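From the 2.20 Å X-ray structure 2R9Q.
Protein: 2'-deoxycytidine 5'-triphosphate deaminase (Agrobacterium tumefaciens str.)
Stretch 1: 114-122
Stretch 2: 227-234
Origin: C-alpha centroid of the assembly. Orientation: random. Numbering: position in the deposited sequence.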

ATOM      1  N   SER B 114       0.595 -11.634  24.830  1.00 56.89           N
ATOM      2  CA  SER B 114      -0.085 -12.274  23.717  1.00 57.01           C
ATOM      3  C   SER B 114      -1.202 -11.425  23.158  1.00 56.10           C
ATOM      4  O   SER B 114      -1.446 -11.446  21.969  1.00 55.64           O
ATOM      5  CB  SER B 114      -0.557 -13.680  24.065  1.00 56.71           C
ATOM      6  OG  SER B 114      -1.309 -13.671  25.223  1.00 59.69           O
ATOM      7  N   SER B 115      -1.856 -10.660  24.018  1.00 55.89           N
ATOM      8  CA  SER B 115      -2.863  -9.703  23.585  1.00 54.64           C
ATOM      9  C   SER B 115      -2.254  -8.586  22.733  1.00 53.06           C
ATOM     10  O   SER B 115      -2.939  -8.000  21.909  1.00 52.27           O
ATOM     11  CB  SER B 115      -3.596  -9.129  24.779  1.00 54.53           C
ATOM     12  OG  SER B 115      -2.734  -8.363  25.586  1.00 54.90           O
ATOM     13  N   THR B 116      -0.964  -8.310  22.920  1.00 52.33           N
ATOM     14  CA  THR B 116      -0.262  -7.334  22.099  1.00 51.03           C
ATOM     15  C   THR B 116      -0.170  -7.840  20.679  1.00 51.21           C
ATOM     16  O   THR B 116      -0.381  -7.084  19.753  1.00 50.13           O
ATOM     17  CB  THR B 116       1.121  -6.961  22.697  1.00 51.02           C
ATOM     18  OG1 THR B 116       0.912  -6.389  23.981  1.00 48.94           O
ATOM     19  CG2 THR B 116       1.904  -5.931  21.837  1.00 48.43           C
ATOM     20  N   GLY B 117       0.117  -9.125  20.518  1.00 51.55           N
ATOM     21  CA  GLY B 117       0.191  -9.716  19.215  1.00 53.06           C
ATOM     22  C   GLY B 117      -1.145  -9.770  18.505  1.00 53.67           C
ATOM     23  O   GLY B 117      -1.201  -9.603  17.296  1.00 53.60           O
ATOM     24  N   ARG B 118      -2.227  -9.996  19.254  1.00 54.20           N
ATOM     25  CA  ARG B 118      -3.554 -10.061  18.650  1.00 53.93           C
ATOM     26  C   ARG B 118      -3.982  -8.724  18.045  1.00 53.52           C
ATOM     27  O   ARG B 118      -4.916  -8.689  17.240  1.00 53.89           O
ATOM     28  CB  ARG B 118      -4.631 -10.478  19.644  1.00 54.34           C
ATOM     29  CG  ARG B 118      -4.382 -11.676  20.504  1.00 55.25           C
ATOM     30  CD  ARG B 118      -4.349 -13.007  19.802  1.00 56.96           C
ATOM     31  NE  ARG B 118      -3.737 -13.987  20.713  1.00 57.62           N
ATOM     32  CZ  ARG B 118      -4.386 -14.775  21.557  1.00 55.79           C
ATOM     33  NH1 ARG B 118      -5.705 -14.811  21.595  1.00 56.73           N
ATOM     34  NH2 ARG B 118      -3.693 -15.562  22.355  1.00 57.49           N
ATOM     35  N   LEU B 119      -3.323  -7.634  18.440  1.00 52.35           N
ATOM     36  CA  LEU B 119      -3.609  -6.332  17.915  1.00 51.65           C
ATOM     37  C   LEU B 119      -2.546  -5.901  16.933  1.00 51.08           C
ATOM     38  O   LEU B 119      -2.530  -4.739  16.538  1.00 51.23           O
ATOM     39  CB  LEU B 119      -3.691  -5.306  19.027  1.00 52.50           C
ATOM     40  CG  LEU B 119      -4.986  -5.038  19.790  1.00 51.55           C
ATOM     41  CD1 LEU B 119      -5.850  -6.253  19.926  1.00 54.35           C
ATOM     42  CD2 LEU B 119      -4.641  -4.448  21.161  1.00 47.48           C
ATOM     43  N   ASP B 120      -1.652  -6.819  16.580  1.00 50.30           N
ATOM     44  CA  ASP B 120      -0.613  -6.597  15.569  1.00 50.60           C
ATOM     45  C   ASP B 120       0.253  -5.371  15.884  1.00 49.79           C
ATOM     46  O   ASP B 120       0.518  -4.565  15.000  1.00 48.76           O
ATOM     47  CB  ASP B 120      -1.289  -6.473  14.187  1.00 50.99           C
ATOM     48  CG  ASP B 120      -0.359  -6.737  13.002  1.00 52.19           C
ATOM     49  OD1 ASP B 120       0.612  -7.540  13.057  1.00 53.07           O
ATOM     50  OD2 ASP B 120      -0.662  -6.138  11.965  1.00 54.17           O
ATOM     51  N   ILE B 121       0.664  -5.231  17.145  1.00 49.34           N
ATOM     52  CA  ILE B 121       1.497  -4.100  17.579  1.00 48.53           C
ATOM     53  C   ILE B 121       2.938  -4.577  17.650  1.00 48.86           C
ATOM     54  O   ILE B 121       3.247  -5.462  18.408  1.00 48.26           O
ATOM     55  CB  ILE B 121       1.094  -3.481  18.938  1.00 47.93           C
ATOM     56  CG1 ILE B 121      -0.407  -3.137  18.958  1.00 47.95           C
ATOM     57  CG2 ILE B 121       1.982  -2.253  19.238  1.00 43.88           C
ATOM     58  CD1 ILE B 121      -1.070  -2.958  20.389  1.00 46.17           C
ATOM     59  N   PHE B 122       3.781  -4.010  16.794  1.00 49.92           N
ATOM     60  CA  PHE B 122       5.219  -4.232  16.826  1.00 50.73           C
ATOM     61  C   PHE B 122       5.803  -3.530  18.033  1.00 50.69           C
ATOM     62  O   PHE B 122       5.538  -2.361  18.264  1.00 49.99           O
ATOM     63  CB  PHE B 122       5.817  -3.748  15.508  1.00 51.71           C
ATOM     64  CG  PHE B 122       7.291  -3.643  15.479  1.00 52.13           C
ATOM     65  CD1 PHE B 122       8.047  -4.587  14.769  1.00 53.47           C
ATOM     66  CD2 PHE B 122       7.934  -2.592  16.093  1.00 54.25           C
ATOM     67  CE1 PHE B 122       9.394  -4.494  14.716  1.00 55.01           C
ATOM     68  CE2 PHE B 122       9.318  -2.477  16.027  1.00 55.89           C
ATOM     69  CZ  PHE B 122      10.046  -3.448  15.333  1.00 54.58           C
TER
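Stretch 2, residues 227-234: VVDVDKKA

Stretch 2 lies on stretch 1 through a small contact made mainly by side chains, with an apolar patch around Leu 119 and a polar, water-bridged end at Ser 115. The two segments belong to one chain and bury 225 Å² between them, both sides summed. Stretch 1 is helical from Ser 114, turns through Leu 119 and Asp 120, and enters a strand at Ile 121. Stretch 2 is a short strand at Val 228 and Asp 229, then a turn, then a 3-10 segment that includes Lys 233 and Ala 234.

The backbones stay well apart. The CA atoms of Leu 119 and Val 228 are 8.3 Å apart, and those of Ser 115 and Lys 233 are 8.5 Å apart. These pairs set the direction: as stretch 2 advances from Val 228 to Lys 233, its partner in stretch 1 moves back from Leu 119 to Ser 115, so the two run in opposite senses.

Leu 119 is the centre of the contact. Its CD2 lies 3.9 Å from CG1 of Val 228, 4.3 Å from CG1 of Val 230 and 3.7 Å from CE of Lys 233. The lysine therefore packs against the leucine with the carbon part of its side chain. Ile 121 adds to the patch, with its CD1 4.2 Å from CG1 of Val 230.

The amine of Lys 233 is held within its own stretch, where NZ donates to O of Val 230 at 2.6 Å. Water 1 ties it to the helix. The water accepts from Lys 233 NZ at 2.8 Å, donates to Thr 116 OG1 at 3.0 Å and is hydrogen-bonded to Ser 115 OG at 2.8 Å. Asp 229 points away from stretch 1. Its OD1 instead accepts from the backbone N of Asp 231 at 3.0 Å.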

ATOM      1  N   VAL B 227     -10.031   3.264  17.148  1.00 60.62           N
ATOM      2  CA  VAL B 227      -8.781   3.100  17.869  1.00 60.64           C
ATOM      3  C   VAL B 227      -8.999   2.019  18.922  1.00 60.12           C
ATOM      4  O   VAL B 227     -10.076   1.922  19.448  1.00 59.41           O
ATOM      5  CB  VAL B 227      -8.286   4.436  18.498  1.00 59.92           C
ATOM      6  CG1 VAL B 227      -8.103   5.477  17.426  1.00 58.98           C
ATOM      7  CG2 VAL B 227      -9.269   4.930  19.560  1.00 63.04           C
ATOM      8  N   VAL B 228      -8.005   1.178  19.180  1.00 59.16           N
ATOM      9  CA  VAL B 228      -8.133   0.190  20.217  1.00 59.16           C
ATOM     10  C   VAL B 228      -7.470   0.644  21.494  1.00 59.07           C
ATOM     11  O   VAL B 228      -6.277   0.836  21.499  1.00 57.80           O
ATOM     12  CB  VAL B 228      -7.545  -1.180  19.838  1.00 58.63           C
ATOM     13  CG1 VAL B 228      -7.733  -2.149  21.017  1.00 58.48           C
ATOM     14  CG2 VAL B 228      -8.196  -1.709  18.606  1.00 56.24           C
ATOM     15  N   ASP B 229      -8.260   0.806  22.563  1.00 59.40           N
ATOM     16  CA  ASP B 229      -7.731   1.007  23.915  1.00 60.27           C
ATOM     17  C   ASP B 229      -7.166  -0.316  24.457  1.00 60.00           C
ATOM     18  O   ASP B 229      -7.892  -1.277  24.686  1.00 59.09           O
ATOM     19  CB  ASP B 229      -8.795   1.595  24.858  1.00 60.60           C
ATOM     20  CG  ASP B 229      -8.196   2.258  26.110  1.00 61.28           C
ATOM     21  OD1 ASP B 229      -7.241   1.704  26.703  1.00 60.98           O
ATOM     22  OD2 ASP B 229      -8.701   3.334  26.521  1.00 61.52           O
ATOM     23  N   VAL B 230      -5.849  -0.327  24.635  1.00 60.35           N
ATOM     24  CA  VAL B 230      -5.098  -1.498  25.056  1.00 60.80           C
ATOM     25  C   VAL B 230      -5.330  -1.862  26.523  1.00 61.29           C
ATOM     26  O   VAL B 230      -5.054  -2.979  26.942  1.00 59.53           O
ATOM     27  CB  VAL B 230      -3.563  -1.331  24.770  1.00 60.35           C
ATOM     28  CG1 VAL B 230      -3.338  -0.953  23.291  1.00 59.84           C
ATOM     29  CG2 VAL B 230      -2.890  -0.343  25.751  1.00 58.04           C
ATOM     30  N   ASP B 231      -5.838  -0.902  27.293  1.00 62.99           N
ATOM     31  CA  ASP B 231      -6.300  -1.156  28.672  1.00 63.85           C
ATOM     32  C   ASP B 231      -7.722  -1.750  28.748  1.00 64.33           C
ATOM     33  O   ASP B 231      -8.044  -2.378  29.704  1.00 64.13           O
ATOM     34  CB  ASP B 231      -6.193   0.105  29.525  1.00 63.23           C
ATOM     35  CG  ASP B 231      -4.769   0.651  29.617  1.00 62.59           C
ATOM     36  OD1 ASP B 231      -3.826   0.008  29.123  1.00 62.54           O
ATOM     37  OD2 ASP B 231      -4.579   1.748  30.186  1.00 59.26           O
ATOM     38  N   LYS B 232      -8.541  -1.581  27.727  1.00 65.70           N
ATOM     39  CA  LYS B 232      -9.929  -2.017  27.758  1.00 66.66           C
ATOM     40  C   LYS B 232     -10.210  -2.851  26.521  1.00 66.61           C
ATOM     41  O   LYS B 232     -11.110  -2.546  25.779  1.00 65.84           O
ATOM     42  CB  LYS B 232     -10.897  -0.813  27.759  1.00 67.05           C
ATOM     43  CG  LYS B 232     -10.414   0.489  28.347  1.00 69.14           C
ATOM     44  CD  LYS B 232     -10.302   0.467  29.857  1.00 73.71           C
ATOM     45  CE  LYS B 232     -10.505   1.885  30.440  1.00 75.73           C
ATOM     46  NZ  LYS B 232      -9.702   2.945  29.690  1.00 78.51           N
ATOM     47  N   LYS B 233      -9.438  -3.901  26.286  1.00 67.60           N
ATOM     48  CA  LYS B 233      -9.547  -4.632  25.010  1.00 68.35           C
ATOM     49  C   LYS B 233     -10.877  -5.415  24.868  1.00 68.38           C
ATOM     50  O   LYS B 233     -11.436  -5.469  23.783  1.00 67.57           O
ATOM     51  CB  LYS B 233      -8.335  -5.542  24.767  1.00 67.94           C
ATOM     52  CG  LYS B 233      -6.996  -4.855  24.738  1.00 67.53           C
ATOM     53  CD  LYS B 233      -5.889  -5.858  24.426  1.00 67.39           C
ATOM     54  CE  LYS B 233      -4.528  -5.311  24.746  1.00 67.24           C
ATOM     55  NZ  LYS B 233      -4.208  -5.300  26.200  1.00 66.14           N
ATOM     56  N   ALA B 234     -11.388  -5.970  25.964  1.00 69.07           N
ATOM     57  CA  ALA B 234     -12.720  -6.633  25.980  1.00 69.84           C
ATOM     58  C   ALA B 234     -13.943  -5.721  25.769  1.00 70.22           C
ATOM     59  O   ALA B 234     -15.060  -6.234  25.717  1.00 70.85           O
ATOM     60  CB  ALA B 234     -12.916  -7.459  27.277  1.00 69.23           C
TER
HETATM   61  O   HOH W   1      -1.525  -5.816  25.680  1.00 44.42           O